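Side-chain contacts in nucleoporin NUP82 (PDB 5CWW), which probably serves, through this N-terminal beta-propeller and the rest of the protein, as a structural component of the nuclear pore complex: residues 523-526 with 527-530; 208-211 with 212-215. All blocks are in the same frame, centred on the assembly; numbering follows the deposited sequence.

In the fold
Both contacts lie on helical insertions between strands of the same beta-propeller, whose sheets, most of them antiparallel and four-stranded, are the blades. Contact 2 comes first along the chain, on the short helix 210-213 that joins strand 198-203 to strand 217-220 of one sheet. Contact 1 follows much later, where helix 518-526 ends and a loop runs on to helix 534-543, between strands 509-514 and 548-554 of another sheet. Their centres are 49 Å apart, on opposite sides of the chain's centre, and their nearest atoms stay about 36 Å apart. The insertion at contact 1 thus lies at an interface with another protein, whereas contact 2 decorates a blade at the surface and meets no other protein chain of the assembly.

Contact 1 of 2, residues 523-526 with 527-530; sequences ESEL and QSDS
Glu523 and Gln527 meet one turn apart at the C-terminal end of helix 518-526, part of a helical insertion in a propeller blade, and Gln527 is the first residue to leave helical backbone angles. Its N donates to Glu523 O at 2.9 Å, keeping the last turn closed. The two side chains run across each other at a slant. Gln527 NE2 comes to 2.6 Å from Glu523 OE2, but the hydrogen bond is weak because its N-H points well off the acceptor, at 115°. Amide and carboxylate planes stand nearly perpendicular, 86° apart. Glu523 reaches the amide by a bend at chi2 (62°), whereas the glutamine chain is extended beyond CG. The other carboxylate oxygen, Glu523 OE1, is hydrogen-bonded to Ser424 OG, which ties the helix end to a neighbouring loop.

Past the helix, Ser528 N bonds to Glu525 O at 3.1 Å. Ser528 CB lies 3.1 Å from the same oxygen and 3.9 Å from Glu525 OE2. A salt bridge from Glu525 OE1 to Arg537 NE directs that carboxylate to helix 534-543, and Ser528 also packs on Arg537. The chain of another protein also reaches this end: a basic side chain bonds to the backbone oxygen of Ser528 and one to that of Ser530, and an apolar side chain packs on Leu526. The outgoing loop is shaped by an ST turn, in which Ser530 N donates to Ser528 OG at 3.2 Å.

Contact 2 of 2, residues 208-211 with 212-215; sequences DRWT and FDAP
From Arg209 to Ala214 the backbone makes a short helical turn with loose hydrogen bonding, in which Phe212 N donates to Arg209 O at 3.1 Å and Ala214 N to Trp210 O at 3.2 Å. This is helix 210-213, in the connection between two adjacent strands of a propeller blade. Across the turn the main side-chain contact is a CH-pi interaction: Ala214 CB sits over one face of the Trp210 indole, offset toward its rim and 4.1 Å from the centroid of the six-membered ring. The Trp210 chi1 of 180°, which sets CG opposite the backbone N, carries the indole along the turn to Ala214. Asp213 CB lies 3.8 Å from Trp210 CE3, and its side chain crosses that of the tryptophan at about a right angle, with carboxylate and ring planes 70° apart.

The start of the turn is capped. Asp208 OD1 accepts from Trp210 N, which meets it from above the carboxylate plane. Asp208 O is gripped twice by Thr211, through N and through OG1; the hydroxyl lies 2.8 Å away, nearly in line with the carbonyl bond. Thr211 OG1 in turn accepts from Ser205 N, so the cap is tied back to the chain just after strand 198-203. The ring of Phe212 is buried, stacked with Trp161 and packed on Leu204, while Arg209 O and Asp208 O lie at its edge. Two waters close the far end: one donates to Trp210 O and Ala214 O, and the other bridges Thr211 O and Ala214 O, 2.7 Å from each.

Contact 1 of 2, residues 523-526 with 527-530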
ATOM      1  N   GLU B 523     -19.153 -14.937 -12.269  1.00 55.37           N
ATOM      2  CA  GLU B 523     -19.743 -15.397 -11.016  1.00 56.92           C
ATOM      3  C   GLU B 523     -20.906 -16.354 -11.266  1.00 57.75           C
ATOM      4  O   GLU B 523     -21.074 -17.337 -10.543  1.00 57.21           O
ATOM      5  CB  GLU B 523     -20.216 -14.208 -10.175  1.00 58.62           C
ATOM      6  CG  GLU B 523     -20.898 -14.603  -8.863  1.00 59.92           C
ATOM      7  CD  GLU B 523     -19.976 -15.353  -7.916  1.00 59.03           C
ATOM      8  OE1 GLU B 523     -18.743 -15.278  -8.097  1.00 58.55           O
ATOM      9  OE2 GLU B 523     -20.485 -16.025  -6.995  1.00 57.42           O
ATOM     10  N   SER B 524     -21.712 -16.065 -12.284  1.00 58.51           N
ATOM     11  CA  SER B 524     -22.846 -16.925 -12.610  1.00 62.42           C
ATOM     12  C   SER B 524     -22.356 -18.305 -13.034  1.00 56.41           C
ATOM     13  O   SER B 524     -22.963 -19.319 -12.696  1.00 55.09           O
ATOM     14  CB  SER B 524     -23.706 -16.304 -13.712  1.00 72.38           C
ATOM     15  OG  SER B 524     -22.982 -16.201 -14.925  1.00 77.90           O
ATOM     16  N   GLU B 525     -21.251 -18.342 -13.769  1.00 52.94           N
ATOM     17  CA  GLU B 525     -20.651 -19.610 -14.159  1.00 54.21           C
ATOM     18  C   GLU B 525     -20.094 -20.357 -12.949  1.00 54.10           C
ATOM     19  O   GLU B 525     -20.164 -21.584 -12.884  1.00 54.14           O
ATOM     20  CB  GLU B 525     -19.546 -19.391 -15.191  1.00 55.55           C
ATOM     21  CG  GLU B 525     -19.048 -20.681 -15.823  1.00 58.41           C
ATOM     22  CD  GLU B 525     -20.167 -21.478 -16.468  1.00 62.46           C
ATOM     23  OE1 GLU B 525     -21.086 -20.856 -17.044  1.00 63.69           O
ATOM     24  OE2 GLU B 525     -20.134 -22.726 -16.389  1.00 65.61           O
ATOM     25  N   LEU B 526     -19.540 -19.618 -11.992  1.00 55.47           N
ATOM     26  CA  LEU B 526     -19.031 -20.224 -10.766  1.00 55.76           C
ATOM     27  C   LEU B 526     -20.171 -20.813  -9.943  1.00 57.59           C
ATOM     28  O   LEU B 526     -19.993 -21.814  -9.249  1.00 59.44           O
ATOM     29  CB  LEU B 526     -18.256 -19.200  -9.931  1.00 54.83           C
ATOM     30  CG  LEU B 526     -16.908 -18.749 -10.502  1.00 52.02           C
ATOM     31  CD1 LEU B 526     -16.371 -17.553  -9.727  1.00 52.20           C
ATOM     32  CD2 LEU B 526     -15.898 -19.892 -10.490  1.00 52.81           C
ATOM     33  N   GLN B 527     -21.342 -20.191 -10.032  1.00 57.04           N
ATOM     34  CA  GLN B 527     -22.523 -20.668  -9.322  1.00 58.48           C
ATOM     35  C   GLN B 527     -23.411 -21.531 -10.216  1.00 58.49           C
ATOM     36  O   GLN B 527     -24.532 -21.867  -9.839  1.00 58.79           O
ATOM     37  CB  GLN B 527     -23.326 -19.482  -8.783  1.00 63.00           C
ATOM     38  CG  GLN B 527     -22.600 -18.682  -7.715  1.00 69.25           C
ATOM     39  CD  GLN B 527     -23.443 -17.551  -7.156  1.00 77.12           C
ATOM     40  OE1 GLN B 527     -24.593 -17.364  -7.553  1.00 81.97           O
ATOM     41  NE2 GLN B 527     -22.868 -16.780  -6.238  1.00 79.26           N
ATOM     42  N   SER B 528     -22.904 -21.889 -11.394  1.00 56.09           N
ATOM     43  CA  SER B 528     -23.693 -22.617 -12.387  1.00 59.06           C
ATOM     44  C   SER B 528     -24.289 -23.906 -11.836  1.00 60.59           C
ATOM     45  O   SER B 528     -23.621 -24.670 -11.142  1.00 59.79           O
ATOM     46  CB  SER B 528     -22.843 -22.940 -13.615  1.00 60.19           C
ATOM     47  OG  SER B 528     -23.617 -23.610 -14.601  1.00 62.75           O
ATOM     48  N   ASP B 529     -25.560 -24.124 -12.156  1.00 65.23           N
ATOM     49  CA  ASP B 529     -26.291 -25.316 -11.750  1.00 67.97           C
ATOM     50  C   ASP B 529     -26.201 -26.412 -12.826  1.00 65.07           C
ATOM     51  O   ASP B 529     -26.746 -27.505 -12.665  1.00 68.03           O
ATOM     52  CB  ASP B 529     -27.752 -24.944 -11.471  1.00 72.77           C
ATOM     53  CG  ASP B 529     -28.533 -26.062 -10.814  1.00 78.28           C
ATOM     54  OD1 ASP B 529     -27.933 -26.850 -10.052  1.00 80.05           O
ATOM     55  OD2 ASP B 529     -29.755 -26.147 -11.054  1.00 80.94           O
ATOM     56  N   SER B 530     -25.502 -26.114 -13.919  1.00 63.15           N
ATOM     57  CA  SER B 530     -25.470 -26.994 -15.088  1.00 64.15           C
ATOM     58  C   SER B 530     -24.445 -28.117 -14.938  1.00 63.34           C
ATOM     59  O   SER B 530     -23.312 -27.883 -14.523  1.00 61.32           O
ATOM     60  CB  SER B 530     -25.166 -26.184 -16.350  1.00266.45           C
ATOM     61  OG  SER B 530     -24.934 -27.029 -17.463  1.00342.84           O
TER

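Contact 2 of 2, residues 208-211 with 212-215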
ATOM      1  N   ASP B 208      -7.344  10.961  24.241  1.00 75.32           N
ATOM      2  CA  ASP B 208      -6.009  10.502  24.622  1.00 77.53           C
ATOM      3  C   ASP B 208      -4.981  10.889  23.561  1.00 76.56           C
ATOM      4  O   ASP B 208      -4.864  10.231  22.527  1.00 73.88           O
ATOM      5  CB  ASP B 208      -6.010   8.986  24.836  1.00 78.52           C
ATOM      6  CG  ASP B 208      -4.660   8.453  25.283  1.00 80.73           C
ATOM      7  OD1 ASP B 208      -3.790   9.260  25.679  1.00 82.27           O
ATOM      8  OD2 ASP B 208      -4.470   7.220  25.241  1.00 81.00           O
ATOM      9  N   ARG B 209      -4.236  11.958  23.835  1.00 81.45           N
ATOM     10  CA  ARG B 209      -3.263  12.500  22.889  1.00 87.34           C
ATOM     11  C   ARG B 209      -2.230  11.468  22.450  1.00 75.26           C
ATOM     12  O   ARG B 209      -1.697  11.546  21.343  1.00 72.78           O
ATOM     13  CB  ARG B 209      -2.533  13.696  23.506  1.00103.67           C
ATOM     14  CG  ARG B 209      -3.433  14.821  23.990  1.00120.95           C
ATOM     15  CD  ARG B 209      -2.611  16.022  24.430  1.00141.76           C
ATOM     16  NE  ARG B 209      -3.440  17.190  24.710  1.00157.86           N
ATOM     17  CZ  ARG B 209      -2.968  18.368  25.112  1.00172.48           C
ATOM     18  NH1 ARG B 209      -1.664  18.542  25.286  1.00177.47           N
ATOM     19  NH2 ARG B 209      -3.800  19.373  25.341  1.00179.63           N
ATOM     20  N   TRP B 210      -1.948  10.505  23.322  1.00 71.31           N
ATOM     21  CA  TRP B 210      -0.921   9.505  23.046  1.00 66.70           C
ATOM     22  C   TRP B 210      -1.269   8.630  21.838  1.00 59.80           C
ATOM     23  O   TRP B 210      -0.378   8.060  21.205  1.00 55.72           O
ATOM     24  CB  TRP B 210      -0.691   8.625  24.278  1.00 71.27           C
ATOM     25  CG  TRP B 210       0.352   7.571  24.065  1.00 72.73           C
ATOM     26  CD1 TRP B 210       0.156   6.223  23.972  1.00 72.27           C
ATOM     27  CD2 TRP B 210       1.761   7.783  23.906  1.00 76.00           C
ATOM     28  NE1 TRP B 210       1.355   5.583  23.770  1.00 72.58           N
ATOM     29  CE2 TRP B 210       2.356   6.518  23.725  1.00 74.68           C
ATOM     30  CE3 TRP B 210       2.577   8.919  23.902  1.00 80.90           C
ATOM     31  CZ2 TRP B 210       3.728   6.358  23.542  1.00 75.79           C
ATOM     32  CZ3 TRP B 210       3.941   8.757  23.721  1.00 82.04           C
ATOM     33  CH2 TRP B 210       4.500   7.486  23.542  1.00 78.99           C
ATOM     34  N   THR B 211      -2.554   8.524  21.509  1.00 60.09           N
ATOM     35  CA  THR B 211      -2.969   7.685  20.381  1.00 60.62           C
ATOM     36  C   THR B 211      -2.529   8.288  19.054  1.00 59.61           C
ATOM     37  O   THR B 211      -2.384   7.578  18.060  1.00 57.21           O
ATOM     38  CB  THR B 211      -4.494   7.480  20.342  1.00 63.51           C
ATOM     39  OG1 THR B 211      -5.151   8.747  20.205  1.00 65.15           O
ATOM     40  CG2 THR B 211      -4.975   6.783  21.607  1.00 64.99           C
ATOM     41  N   PHE B 212      -2.318   9.599  19.042  1.00 57.96           N
ATOM     42  CA  PHE B 212      -1.829  10.290  17.854  1.00 56.58           C
ATOM     43  C   PHE B 212      -0.299  10.309  17.810  1.00 57.93           C
ATOM     44  O   PHE B 212       0.294  10.455  16.739  1.00 56.64           O
ATOM     45  CB  PHE B 212      -2.371  11.723  17.808  1.00 58.15           C
ATOM     46  CG  PHE B 212      -3.861  11.805  17.615  1.00 58.74           C
ATOM     47  CD1 PHE B 212      -4.721  11.776  18.701  1.00 60.34           C
ATOM     48  CD2 PHE B 212      -4.402  11.921  16.345  1.00 56.41           C
ATOM     49  CE1 PHE B 212      -6.092  11.855  18.522  1.00 60.40           C
ATOM     50  CE2 PHE B 212      -5.772  12.001  16.160  1.00 56.47           C
ATOM     51  CZ  PHE B 212      -6.615  11.966  17.247  1.00 59.09           C
ATOM     52  N   ASP B 213       0.334  10.152  18.970  1.00 62.07           N
ATOM     53  CA  ASP B 213       1.787  10.274  19.077  1.00 63.73           C
ATOM     54  C   ASP B 213       2.504   9.005  18.640  1.00 60.61           C
ATOM     55  O   ASP B 213       3.583   9.067  18.050  1.00 61.16           O
ATOM     56  CB  ASP B 213       2.199  10.612  20.513  1.00 69.23           C
ATOM     57  CG  ASP B 213       1.779  12.008  20.932  1.00 73.28           C
ATOM     58  OD1 ASP B 213       1.796  12.923  20.082  1.00 74.65           O
ATOM     59  OD2 ASP B 213       1.442  12.192  22.119  1.00 75.88           O
ATOM     60  N   ALA B 214       1.904   7.857  18.941  1.00 56.83           N
ATOM     61  CA  ALA B 214       2.536   6.569  18.678  1.00 53.84           C
ATOM     62  C   ALA B 214       1.534   5.564  18.120  1.00 50.26           C
ATOM     63  O   ALA B 214       0.358   5.587  18.487  1.00 48.33           O
ATOM     64  CB  ALA B 214       3.167   6.026  19.950  1.00 56.29           C
ATOM     65  N   PRO B 215       1.995   4.673  17.228  1.00 51.07           N
ATOM     66  CA  PRO B 215       1.102   3.641  16.696  1.00 50.85           C
ATOM     67  C   PRO B 215       0.967   2.456  17.646  1.00 51.80           C
ATOM     68  O   PRO B 215       1.851   2.224  18.469  1.00 52.67           O
ATOM     69  CB  PRO B 215       1.789   3.228  15.397  1.00 49.48           C
ATOM     70  CG  PRO B 215       3.242   3.439  15.670  1.00 50.07           C
ATOM     71  CD  PRO B 215       3.340   4.599  16.628  1.00 51.68           C
TER
HETATM   72  O   HOH W   1      -0.236   5.043  21.066  1.00 63.58           O
HETATM   73  O   HOH W   2      -2.241   4.915  17.921  1.00 48.15           O